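Local coordinates for protein Beta/alpha-amylase (PDB 3VOC) that hydrolyses alpha-1,4-glucosidic linkages of starch, its beta-amylase part removing successive maltose units from the non-reducing chain ends, at residues Q184-T189 and N223-G228; F245-Q250 and Y305-Q310; H284-M287 and A291-H294. All blocks are in the same frame, centred on the assembly; numbering follows the deposited sequence. Where two conformers were deposited one is given.

Contact 1 (Q184-T189 and N223-G228); sequences QAYTET and NPPTDG
In the long insertion that follows strand 153-156 of the (beta/alpha)8 barrel, Tyr186 lies along the paired prolines Pro224 and Pro225. The phenol is the main contact group. Its CG stands anti to the backbone carbonyl carbon (chi1 -59°), which swings the ring away from the start of helix 188-202 and across the other loop. Pro224 lies over one face of the ring near its rim, CG 4.1 Å above the plane; the closest approach is made by its CB, 3.7 Å from Tyr186 CZ. At the ring's edge, in plane, Tyr186 OH donates to the main-chain O of Pro225, with the two oxygens modelled 2.5 Å apart, a very short hydrogen bond. Pro224 on one side of the ring and the Pro225 carbonyl at its hydroxyl limit how the phenol can turn. A phenylalanine in place of Tyr186 would probably leave the Pro225 carbonyl without this donor and the ring freer to shift against Pro224. Beside it, Ala185 CB meets Pro224 CG at 4.1 Å. The same CG lies 3.4 Å from Ala185 O, a buried carbonyl that has no hydrogen-bond partner in the model. Phe245 of helix 240-268 touches both prolines, and Trp248 touches Ala185. Thr187 takes the N-cap position of helix 188-202 through OG1 and the N of Ala190. An irregular loop is thus fastened by a proline against the rim of an aromatic face and a tyrosine-to-carbonyl bond, in an extended loop region of the TIM barrel of glycosyl hydrolase family 14.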
loop_
_atom_site.group_PDB
_atom_site.type_symbol
_atom_site.label_atom_id
_atom_site.label_comp_id
_atom_site.label_asym_id
_atom_site.label_seq_id
_atom_site.Cartn_x
_atom_site.Cartn_y
_atom_site.Cartn_z
ATOM N N GLN A 184 -2.715 -15.215 4.909
ATOM C CA GLN A 184 -2.964 -15.317 3.469
ATOM C C GLN A 184 -1.900 -16.167 2.780
ATOM O O GLN A 184 -1.418 -15.833 1.682
ATOM C CB GLN A 184 -2.994 -13.906 2.864
ATOM C CG GLN A 184 -4.089 -12.997 3.448
ATOM C CD GLN A 184 -5.486 -13.484 3.085
ATOM O OE1 GLN A 184 -5.713 -13.940 1.968
ATOM N NE2 GLN A 184 -6.432 -13.382 4.030
ATOM N N ALA A 185 -1.523 -17.267 3.435
ATOM C CA ALA A 185 -0.441 -18.108 2.953
ATOM C C ALA A 185 -0.918 -19.533 2.711
ATOM O O ALA A 185 -0.166 -20.487 2.945
ATOM C CB ALA A 185 0.733 -18.094 3.962
ATOM N N TYR A 186 -2.152 -19.677 2.212
ATOM C CA TYR A 186 -2.773 -21.009 2.111
ATOM C C TYR A 186 -2.866 -21.599 0.726
ATOM O O TYR A 186 -3.341 -22.731 0.560
ATOM C CB TYR A 186 -4.096 -21.083 2.895
ATOM C CG TYR A 186 -3.824 -20.758 4.342
ATOM C CD1 TYR A 186 -3.572 -21.772 5.282
ATOM C CD2 TYR A 186 -3.718 -19.440 4.759
ATOM C CE1 TYR A 186 -3.267 -21.452 6.623
ATOM C CE2 TYR A 186 -3.416 -19.114 6.070
ATOM C CZ TYR A 186 -3.187 -20.121 7.002
ATOM O OH TYR A 186 -2.904 -19.770 8.313
ATOM N N THR A 187 -2.372 -20.868 -0.274
ATOM C CA THR A 187 -2.176 -21.490 -1.588
ATOM C C THR A 187 -1.127 -22.588 -1.444
ATOM O O THR A 187 -0.297 -22.556 -0.520
ATOM C CB THR A 187 -1.698 -20.499 -2.667
ATOM O OG1 THR A 187 -0.549 -19.781 -2.193
ATOM C CG2 THR A 187 -2.816 -19.512 -3.030
ATOM N N GLU A 188 -1.168 -23.570 -2.334
ATOM C CA GLU A 188 -0.132 -24.594 -2.332
ATOM C C GLU A 188 1.240 -23.965 -2.530
ATOM O O GLU A 188 2.209 -24.391 -1.898
ATOM C CB GLU A 188 -0.402 -25.670 -3.376
ATOM C CG GLU A 188 -1.647 -26.516 -3.064
ATOM C CD GLU A 188 -1.609 -27.109 -1.658
ATOM O OE1 GLU A 188 -0.578 -27.697 -1.267
ATOM O OE2 GLU A 188 -2.616 -26.983 -0.937
ATOM N N THR A 189 1.288 -22.934 -3.379
ATOM C CA THR A 189 2.527 -22.219 -3.710
ATOM C C THR A 189 3.110 -21.566 -2.464
ATOM O O THR A 189 4.305 -21.680 -2.210
ATOM C CB THR A 189 2.291 -21.175 -4.822
ATOM O OG1 THR A 189 1.948 -21.862 -6.033
ATOM C CG2 THR A 189 3.536 -20.307 -5.069
ATOM N N ASN A 223 2.860 -26.552 7.853
ATOM C CA ASN A 223 1.800 -25.664 7.395
ATOM C C ASN A 223 1.846 -24.325 8.121
ATOM O O ASN A 223 2.404 -24.249 9.214
ATOM C CB ASN A 223 0.446 -26.315 7.651
ATOM C CG ASN A 223 0.161 -27.433 6.691
ATOM O OD1 ASN A 223 -0.060 -27.200 5.508
ATOM N ND2 ASN A 223 0.160 -28.663 7.197
ATOM N N PRO A 224 1.228 -23.276 7.534
ATOM C CA PRO A 224 0.983 -22.042 8.279
ATOM C C PRO A 224 -0.020 -22.347 9.408
ATOM O O PRO A 224 -0.540 -23.465 9.455
ATOM C CB PRO A 224 0.354 -21.117 7.224
ATOM C CG PRO A 224 0.793 -21.681 5.927
ATOM C CD PRO A 224 0.757 -23.158 6.144
ATOM N N PRO A 225 -0.298 -21.372 10.300
ATOM C CA PRO A 225 -1.210 -21.640 11.417
ATOM C C PRO A 225 -2.543 -22.157 10.924
ATOM O O PRO A 225 -3.090 -21.633 9.968
ATOM C CB PRO A 225 -1.374 -20.265 12.062
ATOM C CG PRO A 225 -0.082 -19.598 11.775
ATOM C CD PRO A 225 0.234 -20.000 10.371
ATOM N N THR A 226 -3.004 -23.237 11.541
ATOM C CA THR A 226 -4.223 -23.911 11.122
ATOM C C THR A 226 -5.348 -23.488 12.058
ATOM O O THR A 226 -6.351 -24.189 12.217
ATOM C CB THR A 226 -4.031 -25.447 11.106
ATOM O OG1 THR A 226 -3.323 -25.854 12.284
ATOM C CG2 THR A 226 -3.229 -25.868 9.877
ATOM N N ASP A 227 -5.129 -22.321 12.667
ATOM C CA ASP A 227 -6.054 -21.616 13.553
ATOM C C ASP A 227 -5.442 -20.247 13.884
ATOM O O ASP A 227 -4.656 -20.125 14.828
ATOM C CB ASP A 227 -6.321 -22.424 14.839
ATOM C CG ASP A 227 -5.067 -23.113 15.401
ATOM O OD1 ASP A 227 -5.177 -23.714 16.493
ATOM O OD2 ASP A 227 -3.976 -23.065 14.775
ATOM N N GLY A 228 -5.768 -19.220 13.100
ATOM C CA GLY A 228 -5.122 -17.907 13.306
ATOM C C GLY A 228 -5.574 -17.051 14.487
ATOM O O GLY A 228 -4.787 -16.225 15.017
#

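Contact 2 (F245-Q250 and Y305-Q310); sequences FLSWYQ and YNRLIQ
Arg307 reaches across to Ser247 between two neighbouring outer helices of the TIM barrel, 240-268 and 305-315. The helix segments run nearly parallel, crossing at -21°, and their axes come no closer than 11.6 Å, a separation bridged largely by long polar side chains. Arg307 leaves its helix with CG anti to the backbone N and then bends at chi3 (88°), which turns the guanidinium end-on to Ser247. NH1 donates to Ser247 OG at 2.8 Å, while NH2 donates to Ser247 O at 3.0 Å. The carbonyl oxygen lies almost in the guanidinium plane; the hydroxyl is tilted somewhat out of it. Ser247 thus offers a side-chain and a main-chain acceptor to one group, and NH2 also forms a salt bridge with Glu254, two turns further along helix 240-268. Gln250 runs in the opposite direction past the arginine, stretched out with CG anti to the backbone N (chi1 179°), which carries its amide across to the second helix; its CB and CG are each 3.8 Å from Arg307 NH2. The amide is held mainly outside the two segments, OE1 by the backbone N of Tyr303 and Asp304 and NE2 by Glu254. That nitrogen also packs against the second helix, with Gln250 NE2 3.6 Å from Leu308 CB.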
loop_
_atom_site.group_PDB
_atom_site.type_symbol
_atom_site.label_atom_id
_atom_site.label_comp_id
_atom_site.label_asym_id
_atom_site.label_seq_id
_atom_site.Cartn_x
_atom_site.Cartn_y
_atom_site.Cartn_z
ATOM N N PHE A 245 7.397 -18.594 11.143
ATOM C CA PHE A 245 6.312 -18.354 10.198
ATOM C C PHE A 245 6.136 -16.847 9.923
ATOM O O PHE A 245 6.074 -16.425 8.764
ATOM C CB PHE A 245 4.967 -18.954 10.646
ATOM C CG PHE A 245 3.813 -18.463 9.813
ATOM C CD1 PHE A 245 3.686 -18.873 8.484
ATOM C CD2 PHE A 245 2.899 -17.548 10.326
ATOM C CE1 PHE A 245 2.663 -18.398 7.682
ATOM C CE2 PHE A 245 1.862 -17.069 9.529
ATOM C CZ PHE A 245 1.748 -17.506 8.192
ATOM N N LEU A 246 6.045 -16.050 10.989
ATOM C CA LEU A 246 5.789 -14.619 10.837
ATOM C C LEU A 246 6.938 -13.907 10.163
ATOM O O LEU A 246 6.709 -13.004 9.366
ATOM C CB LEU A 246 5.511 -13.960 12.194
ATOM C CG LEU A 246 4.126 -14.176 12.790
ATOM C CD1 LEU A 246 4.037 -13.473 14.133
ATOM C CD2 LEU A 246 3.033 -13.673 11.842
ATOM N N SER A 247 8.175 -14.295 10.496
ATOM C CA SER A 247 9.348 -13.716 9.828
ATOM C C SER A 247 9.343 -14.028 8.333
ATOM O O SER A 247 9.604 -13.142 7.500
ATOM C CB SER A 247 10.649 -14.205 10.476
ATOM O OG SER A 247 11.765 -13.602 9.853
ATOM N N TRP A 248 9.046 -15.285 7.991
ATOM C CA TRP A 248 8.969 -15.680 6.584
ATOM C C TRP A 248 7.831 -14.939 5.858
ATOM O O TRP A 248 7.989 -14.457 4.737
ATOM C CB TRP A 248 8.775 -17.204 6.431
ATOM C CG TRP A 248 8.349 -17.550 5.018
ATOM C CD1 TRP A 248 9.164 -17.668 3.917
ATOM C CD2 TRP A 248 7.009 -17.768 4.552
ATOM N NE1 TRP A 248 8.410 -17.961 2.801
ATOM C CE2 TRP A 248 7.086 -18.034 3.164
ATOM C CE3 TRP A 248 5.746 -17.771 5.179
ATOM C CZ2 TRP A 248 5.954 -18.291 2.385
ATOM C CZ3 TRP A 248 4.621 -18.025 4.405
ATOM C CH2 TRP A 248 4.735 -18.300 3.019
ATOM N N TYR A 249 6.683 -14.875 6.518
ATOM C CA TYR A 249 5.482 -14.244 5.979
ATOM C C TYR A 249 5.807 -12.791 5.602
ATOM O O TYR A 249 5.505 -12.342 4.485
ATOM C CB TYR A 249 4.403 -14.322 7.050
ATOM C CG TYR A 249 2.990 -13.967 6.639
ATOM C CD1 TYR A 249 2.342 -14.633 5.587
ATOM C CD2 TYR A 249 2.277 -12.993 7.349
ATOM C CE1 TYR A 249 1.005 -14.320 5.261
ATOM C CE2 TYR A 249 0.962 -12.672 7.023
ATOM C CZ TYR A 249 0.331 -13.334 5.982
ATOM O OH TYR A 249 -0.972 -12.981 5.662
ATOM N N GLN A 250 6.467 -12.084 6.518
ATOM C CA GLN A 250 6.942 -10.722 6.248
ATOM C C GLN A 250 8.016 -10.682 5.159
ATOM O O GLN A 250 7.973 -9.793 4.290
ATOM C CB GLN A 250 7.437 -10.018 7.519
ATOM C CG GLN A 250 7.956 -8.588 7.232
ATOM C CD GLN A 250 8.208 -7.766 8.478
ATOM O OE1 GLN A 250 7.384 -7.733 9.392
ATOM N NE2 GLN A 250 9.356 -7.079 8.514
ATOM N N TYR A 305 8.429 -3.926 12.356
ATOM C CA TYR A 305 8.462 -2.668 11.612
ATOM C C TYR A 305 9.890 -2.159 11.418
ATOM O O TYR A 305 10.184 -1.517 10.411
ATOM C CB TYR A 305 7.643 -1.590 12.316
ATOM C CG TYR A 305 6.151 -1.745 12.195
ATOM C CD1 TYR A 305 5.528 -1.798 10.945
ATOM C CD2 TYR A 305 5.355 -1.800 13.330
ATOM C CE1 TYR A 305 4.154 -1.932 10.838
ATOM C CE2 TYR A 305 3.981 -1.932 13.230
ATOM C CZ TYR A 305 3.389 -2.001 11.981
ATOM O OH TYR A 305 2.017 -2.124 11.883
ATOM N N ASN A 306 10.779 -2.428 12.374
ATOM C CA ASN A 306 12.174 -1.986 12.200
ATOM C C ASN A 306 12.743 -2.616 10.927
ATOM O O ASN A 306 13.365 -1.952 10.112
ATOM C CB ASN A 306 13.061 -2.361 13.401
ATOM C CG ASN A 306 12.825 -1.477 14.621
ATOM O OD1 ASN A 306 12.849 -0.238 14.544
ATOM N ND2 ASN A 306 12.634 -2.112 15.768
ATOM N N ARG A 307 12.520 -3.916 10.770
ATOM C CA ARG A 307 13.061 -4.632 9.632
ATOM C C ARG A 307 12.368 -4.225 8.342
ATOM O O ARG A 307 13.009 -4.118 7.310
ATOM C CB ARG A 307 12.902 -6.132 9.824
ATOM C CG ARG A 307 13.871 -6.942 8.990
ATOM C CD ARG A 307 13.680 -8.412 9.301
ATOM N NE ARG A 307 12.643 -8.996 8.452
ATOM C CZ ARG A 307 12.051 -10.160 8.689
ATOM N NH1 ARG A 307 12.345 -10.845 9.787
ATOM N NH2 ARG A 307 11.156 -10.638 7.829
ATOM N N LEU A 308 11.053 -4.045 8.399
ATOM C CA LEU A 308 10.295 -3.696 7.199
ATOM C C LEU A 308 10.742 -2.332 6.686
ATOM O O LEU A 308 10.938 -2.143 5.475
ATOM C CB LEU A 308 8.793 -3.679 7.501
ATOM C CG LEU A 308 7.859 -3.377 6.311
ATOM C CD1 LEU A 308 7.992 -4.424 5.199
ATOM C CD2 LEU A 308 6.429 -3.335 6.782
ATOM N N ILE A 309 10.913 -1.385 7.604
ATOM C CA ILE A 309 11.271 -0.011 7.218
ATOM C C ILE A 309 12.721 0.032 6.758
ATOM O O ILE A 309 13.060 0.777 5.843
ATOM C CB ILE A 309 10.893 1.022 8.327
ATOM C CG1 ILE A 309 9.355 1.082 8.459
ATOM C CG2 ILE A 309 11.374 2.433 7.973
ATOM C CD1 ILE A 309 8.858 1.725 9.785
ATOM N N GLN A 310 13.567 -0.810 7.360
ATOM C CA GLN A 310 14.928 -1.016 6.845
ATOM C C GLN A 310 14.953 -1.422 5.361
ATOM O O GLN A 310 15.848 -0.995 4.613
ATOM C CB GLN A 310 15.704 -2.042 7.683
ATOM C CG GLN A 310 17.184 -2.216 7.229
ATOM C CD GLN A 310 17.995 -0.935 7.296
ATOM O OE1 GLN A 310 18.739 -0.588 6.350
ATOM N NE2 GLN A 310 17.858 -0.211 8.407
#

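Contact 3 (H284-M287 and A291-H294); sequences HWQM and AMPH
His294 N points at two carbonyl oxygens of 284-287, earlier in the same loop: Met287 O at 3.1 Å and Gln286 O at 2.9 Å. The second bond is weak. At N-H...O angles of 138° and 126° neither bond is straight, and the one N-H is divided between the two oxygens. The donor stands well above the carbonyl plane of Met287. The His294 side chain turns back over the same place: with CG anti to its carbonyl carbon, beside the N (chi1 -57°), the imidazole lays one face over Met287 O, which sits 3.5 Å from the ring plane above its centre. ND1 of the ring is bonded to Glu297, which restrains its rotation. Further out, Met287 O also lies 3.7 Å from Pro293 CA. The amide of Gln286 is held elsewhere, its NE2 by the carbonyls of Pro178 and Pro333. His284, at the start of the first segment, probably binds substrate, as in related beta-amylases. Both segments belong to the loop after strand 275-279: His294 occupies the N-cap position of helix 295-300, Gln286 touches Thr296 in that helix, and Met287 packs on Leu341 of helix 338-352.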
loop_
_atom_site.group_PDB
_atom_site.type_symbol
_atom_site.label_atom_id
_atom_site.label_comp_id
_atom_site.label_asym_id
_atom_site.label_seq_id
_atom_site.Cartn_x
_atom_site.Cartn_y
_atom_site.Cartn_z
ATOM N N HIS A 284 -4.561 -0.435 12.241
ATOM C CA HIS A 284 -4.597 0.209 13.546
ATOM C C HIS A 284 -5.511 -0.477 14.569
ATOM O O HIS A 284 -5.506 -0.105 15.741
ATOM C CB HIS A 284 -5.012 1.689 13.402
ATOM C CG HIS A 284 -6.354 1.885 12.755
ATOM N ND1 HIS A 284 -7.544 1.755 13.443
ATOM C CD2 HIS A 284 -6.692 2.199 11.481
ATOM C CE1 HIS A 284 -8.555 1.967 12.619
ATOM N NE2 HIS A 284 -8.066 2.236 11.421
ATOM N N TRP A 285 -6.286 -1.461 14.131
ATOM C CA TRP A 285 -7.243 -2.112 15.035
ATOM C C TRP A 285 -6.722 -3.452 15.550
ATOM O O TRP A 285 -5.846 -4.060 14.928
ATOM C CB TRP A 285 -8.619 -2.230 14.375
ATOM C CG TRP A 285 -8.694 -3.017 13.095
ATOM C CD1 TRP A 285 -9.163 -4.292 12.951
ATOM C CD2 TRP A 285 -8.370 -2.557 11.768
ATOM N NE1 TRP A 285 -9.118 -4.662 11.624
ATOM C CE2 TRP A 285 -8.645 -3.616 10.880
ATOM C CE3 TRP A 285 -7.866 -1.355 11.249
ATOM C CZ2 TRP A 285 -8.423 -3.521 9.496
ATOM C CZ3 TRP A 285 -7.643 -1.257 9.861
ATOM C CH2 TRP A 285 -7.920 -2.339 9.011
ATOM N N GLN A 286 -7.232 -3.891 16.704
ATOM C CA GLN A 286 -6.672 -5.049 17.441
ATOM C C GLN A 286 -5.208 -4.875 17.866
ATOM O O GLN A 286 -4.505 -5.855 18.141
ATOM C CB GLN A 286 -6.866 -6.362 16.665
ATOM C CG GLN A 286 -8.308 -6.609 16.216
ATOM C CD GLN A 286 -9.312 -6.568 17.369
ATOM O OE1 GLN A 286 -8.938 -6.607 18.542
ATOM N NE2 GLN A 286 -10.590 -6.466 17.035
ATOM N N MET A 287 -4.744 -3.628 17.938
ATOM C CA MET A 287 -3.383 -3.384 18.373
ATOM C C MET A 287 -3.176 -3.840 19.819
ATOM O O MET A 287 -2.203 -4.535 20.109
ATOM C CB MET A 287 -2.995 -1.898 18.212
ATOM C CG MET A 287 -2.710 -1.494 16.752
ATOM S SD MET A 287 -2.490 0.296 16.619
ATOM C CE MET A 287 -0.920 0.512 17.478
ATOM N N ALA A 291 -6.035 -10.733 23.920
ATOM C CA ALA A 291 -6.034 -12.116 23.411
ATOM C C ALA A 291 -5.347 -12.260 22.046
ATOM O O ALA A 291 -4.870 -13.350 21.700
ATOM C CB ALA A 291 -7.480 -12.657 23.329
ATOM N N MET A 292 -5.298 -11.191 21.261
ATOM C CA MET A 292 -4.634 -11.226 19.955
ATOM C C MET A 292 -3.879 -9.921 19.661
ATOM O O MET A 292 -4.173 -9.248 18.656
ATOM C CB MET A 292 -5.641 -11.561 18.844
ATOM C CG MET A 292 -6.868 -10.622 18.790
ATOM S SD MET A 292 -7.877 -10.738 17.292
ATOM C CE MET A 292 -8.313 -12.487 17.379
ATOM N N PRO A 293 -2.907 -9.553 20.522
ATOM C CA PRO A 293 -2.247 -8.259 20.356
ATOM C C PRO A 293 -1.579 -8.147 18.983
ATOM O O PRO A 293 -0.877 -9.077 18.541
ATOM C CB PRO A 293 -1.209 -8.235 21.493
ATOM C CG PRO A 293 -0.921 -9.686 21.757
ATOM C CD PRO A 293 -2.221 -10.395 21.529
ATOM N N HIS A 294 -1.838 -7.026 18.305
ATOM C CA HIS A 294 -1.299 -6.776 16.961
ATOM C C HIS A 294 -1.739 -7.818 15.922
ATOM O O HIS A 294 -1.065 -8.017 14.908
ATOM C CB HIS A 294 0.236 -6.606 17.001
ATOM C CG HIS A 294 0.683 -5.509 17.927
ATOM N ND1 HIS A 294 0.539 -4.174 17.615
ATOM C CD2 HIS A 294 1.213 -5.551 19.173
ATOM C CE1 HIS A 294 0.984 -3.439 18.622
ATOM N NE2 HIS A 294 1.399 -4.251 19.578
#

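How the contacts relate
All three contacts belong to the one family 14 barrel domain and lie toward one flank of it. Contact 1 closes first along the chain, within the insertion between strands 153-156 and 275-279; contact 2 then opens on helix 240-268, and contact 3 follows strand 275-279, falling between the two segments of contact 2. Centres are about 17 Å apart for contacts 1 and 2 and for contacts 2 and 3, and about 20 Å for 1 and 3. Contacts 1 and 2 touch through helix 240-268, one face of which meets the insertion and another helix 305-315; contact 3 stays about 6 Å from either at the nearest atoms, on the loop carrying a probable substrate-binding histidine.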